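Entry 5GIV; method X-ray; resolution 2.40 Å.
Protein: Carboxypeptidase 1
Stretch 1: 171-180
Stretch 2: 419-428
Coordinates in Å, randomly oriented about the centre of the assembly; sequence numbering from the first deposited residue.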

# COMPACT_ATOMS: atom_id res chain seq x y z
N GLN A 171 -11.54 -34.01 -19.95
CA GLN A 171 -12.54 -33.01 -20.29
C GLN A 171 -11.91 -31.79 -20.94
O GLN A 171 -12.48 -31.18 -21.85
CB GLN A 171 -13.32 -32.63 -19.03
CG GLN A 171 -14.51 -31.72 -19.26
CD GLN A 171 -15.21 -31.39 -17.95
OE1 GLN A 171 -14.84 -31.89 -16.88
NE2 GLN A 171 -16.26 -30.56 -18.03
N VAL A 172 -10.72 -31.40 -20.46
CA VAL A 172 -9.97 -30.30 -21.07
C VAL A 172 -9.61 -30.65 -22.51
O VAL A 172 -9.79 -29.83 -23.43
CB VAL A 172 -8.71 -30.01 -20.23
CG1 VAL A 172 -7.76 -29.06 -20.98
CG2 VAL A 172 -9.08 -29.45 -18.86
N GLY A 173 -9.12 -31.88 -22.73
CA GLY A 173 -8.72 -32.28 -24.07
C GLY A 173 -9.86 -32.21 -25.06
O GLY A 173 -9.66 -31.84 -26.22
N GLN A 174 -11.08 -32.55 -24.62
CA GLN A 174 -12.22 -32.49 -25.52
C GLN A 174 -12.56 -31.05 -25.87
O GLN A 174 -12.91 -30.75 -27.02
CB GLN A 174 -13.42 -33.20 -24.90
CG GLN A 174 -13.09 -34.58 -24.34
CD GLN A 174 -14.33 -35.41 -24.01
OE1 GLN A 174 -15.46 -34.93 -24.12
NE2 GLN A 174 -14.11 -36.65 -23.59
N VAL A 175 -12.48 -30.14 -24.90
CA VAL A 175 -12.69 -28.73 -25.18
C VAL A 175 -11.66 -28.22 -26.18
O VAL A 175 -11.98 -27.51 -27.14
CB VAL A 175 -12.66 -27.91 -23.88
CG1 VAL A 175 -12.70 -26.43 -24.20
CG2 VAL A 175 -13.80 -28.32 -22.97
N PHE A 176 -10.39 -28.59 -25.97
CA PHE A 176 -9.34 -28.12 -26.87
C PHE A 176 -9.58 -28.60 -28.30
O PHE A 176 -9.52 -27.81 -29.25
CB PHE A 176 -7.98 -28.61 -26.36
CG PHE A 176 -7.47 -27.87 -25.15
CD1 PHE A 176 -8.16 -26.79 -24.63
CD2 PHE A 176 -6.29 -28.27 -24.52
CE1 PHE A 176 -7.70 -26.11 -23.51
CE2 PHE A 176 -5.82 -27.60 -23.40
CZ PHE A 176 -6.51 -26.52 -22.90
N ALA A 177 -9.87 -29.89 -28.47
CA ALA A 177 -10.10 -30.42 -29.81
C ALA A 177 -11.24 -29.69 -30.50
O ALA A 177 -11.14 -29.32 -31.68
CB ALA A 177 -10.38 -31.92 -29.73
N GLU A 178 -12.33 -29.47 -29.78
CA GLU A 178 -13.48 -28.78 -30.36
C GLU A 178 -13.13 -27.34 -30.74
O GLU A 178 -13.51 -26.87 -31.82
CB GLU A 178 -14.65 -28.85 -29.39
CG GLU A 178 -15.98 -28.55 -30.00
CD GLU A 178 -17.10 -28.76 -29.00
OE1 GLU A 178 -16.80 -29.30 -27.91
OE2 GLU A 178 -18.27 -28.45 -29.34
N LEU A 179 -12.42 -26.62 -29.86
CA LEU A 179 -12.04 -25.25 -30.19
C LEU A 179 -11.06 -25.21 -31.36
O LEU A 179 -11.17 -24.35 -32.24
CB LEU A 179 -11.45 -24.54 -28.97
CG LEU A 179 -12.36 -24.36 -27.75
CD1 LEU A 179 -11.64 -23.55 -26.66
CD2 LEU A 179 -13.70 -23.74 -28.13
N ARG A 180 -10.09 -26.12 -31.36
CA ARG A 180 -9.14 -26.21 -32.47
C ARG A 180 -9.85 -26.46 -33.79
O ARG A 180 -9.57 -25.80 -34.80
CB ARG A 180 -8.13 -27.31 -32.16
CG ARG A 180 -6.95 -27.41 -33.09
CD ARG A 180 -6.05 -28.55 -32.63
NE ARG A 180 -4.69 -28.11 -32.36
CZ ARG A 180 -3.89 -28.65 -31.44
NH1 ARG A 180 -4.32 -29.66 -30.68
NH2 ARG A 180 -2.65 -28.19 -31.27
N PHE A 419 -2.53 -23.12 -17.32
CA PHE A 419 -3.10 -22.29 -18.38
C PHE A 419 -4.51 -22.66 -18.82
O PHE A 419 -5.16 -21.80 -19.43
CB PHE A 419 -2.19 -22.31 -19.62
CG PHE A 419 -0.85 -21.64 -19.41
CD1 PHE A 419 -0.73 -20.26 -19.56
CD2 PHE A 419 0.27 -22.38 -19.07
CE1 PHE A 419 0.48 -19.63 -19.36
CE2 PHE A 419 1.50 -21.75 -18.88
CZ PHE A 419 1.60 -20.37 -19.02
N GLN A 420 -4.99 -23.89 -18.59
CA GLN A 420 -6.29 -24.23 -19.18
C GLN A 420 -7.41 -23.36 -18.63
O GLN A 420 -8.43 -23.18 -19.30
CB GLN A 420 -6.61 -25.72 -19.02
CG GLN A 420 -6.97 -26.16 -17.64
CD GLN A 420 -5.76 -26.24 -16.78
OE1 GLN A 420 -4.63 -26.33 -17.27
NE2 GLN A 420 -5.97 -26.19 -15.47
N GLY A 421 -7.25 -22.82 -17.42
CA GLY A 421 -8.26 -21.91 -16.89
C GLY A 421 -8.53 -20.72 -17.79
O GLY A 421 -9.67 -20.23 -17.86
N TYR A 422 -7.51 -20.22 -18.49
CA TYR A 422 -7.73 -19.10 -19.40
C TYR A 422 -8.70 -19.48 -20.51
O TYR A 422 -9.58 -18.70 -20.87
CB TYR A 422 -6.40 -18.63 -20.01
CG TYR A 422 -5.39 -18.14 -18.99
CD1 TYR A 422 -5.60 -16.97 -18.29
CD2 TYR A 422 -4.21 -18.84 -18.78
CE1 TYR A 422 -4.68 -16.51 -17.37
CE2 TYR A 422 -3.28 -18.39 -17.86
CZ TYR A 422 -3.52 -17.22 -17.16
OH TYR A 422 -2.59 -16.76 -16.24
N THR A 423 -8.56 -20.69 -21.05
CA THR A 423 -9.45 -21.12 -22.13
C THR A 423 -10.82 -21.49 -21.59
O THR A 423 -11.84 -21.21 -22.21
CB THR A 423 -8.83 -22.28 -22.90
OG1 THR A 423 -7.74 -21.79 -23.68
CG2 THR A 423 -9.86 -22.95 -23.80
N ILE A 424 -10.85 -22.12 -20.42
CA ILE A 424 -12.11 -22.38 -19.76
C ILE A 424 -12.87 -21.08 -19.54
O ILE A 424 -14.09 -21.02 -19.75
CB ILE A 424 -11.86 -23.15 -18.44
CG1 ILE A 424 -11.17 -24.48 -18.76
CG2 ILE A 424 -13.16 -23.37 -17.68
CD1 ILE A 424 -10.74 -25.24 -17.53
N GLY A 425 -12.17 -20.03 -19.12
CA GLY A 425 -12.83 -18.74 -18.96
C GLY A 425 -13.39 -18.21 -20.26
O GLY A 425 -14.49 -17.65 -20.30
N ASN A 426 -12.64 -18.37 -21.36
CA ASN A 426 -13.15 -17.93 -22.65
C ASN A 426 -14.45 -18.65 -22.99
O ASN A 426 -15.42 -18.02 -23.46
CB ASN A 426 -12.10 -18.19 -23.74
CG ASN A 426 -11.02 -17.13 -23.78
OD1 ASN A 426 -11.25 -15.97 -23.42
ND2 ASN A 426 -9.85 -17.52 -24.27
N VAL A 427 -14.49 -19.97 -22.79
CA VAL A 427 -15.69 -20.73 -23.10
C VAL A 427 -16.85 -20.25 -22.24
O VAL A 427 -17.92 -19.89 -22.75
CB VAL A 427 -15.42 -22.24 -22.90
CG1 VAL A 427 -16.69 -23.03 -23.13
CG2 VAL A 427 -14.31 -22.71 -23.83
N LEU A 428 -16.64 -20.20 -20.92
CA LEU A 428 -17.72 -19.88 -20.01
C LEU A 428 -18.22 -18.45 -20.18
O LEU A 428 -19.39 -18.17 -19.88
CB LEU A 428 -17.27 -20.12 -18.57
CG LEU A 428 -17.16 -21.58 -18.14
CD1 LEU A 428 -16.68 -21.68 -16.70
CD2 LEU A 428 -18.50 -22.29 -18.30

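Two helical segments, distant in sequence, cross at 62° with their axes 11.2 Å apart at closest approach. Such a separation leaves room for side chains between the backbones, and no hydrogen bond spans the gap; the contact, burying 280 Å² in total, rests on van der Waals packing.

Thr423 covers the most surface. Its CA-to-CB bond points toward the first helix, and its methyl group meets two residues one helical turn apart: Thr423 CG2 lies 3.4 Å from Leu179 CD1, a tight approach, and 3.8 Å from Phe176 CE1, where it sits at the ring edge, near the ring plane. The hydroxyl, OG1, is hydrogen-bonded elsewhere in the structure, so its polarity is satisfied without a partner here.

Phe176 leaves its backbone sideways, but with chi1 in the m well its ring reaches the second helix, placing CZ 4.0 Å from Gln420 CB. The same Gln420 CB lies 4.0 Å from Val172 CG1, near the closest backbone pairing, Val172 CA to Gln420 CA at 7.3 Å. Gln420 thus offers its aliphatic base to the contact while its amide end leads away.

One turn beyond Thr423, Val427 extends the apolar surface: its CG2 packs 4.0 Å from Leu179 CD1 and 4.1 Å from Val175 CG1.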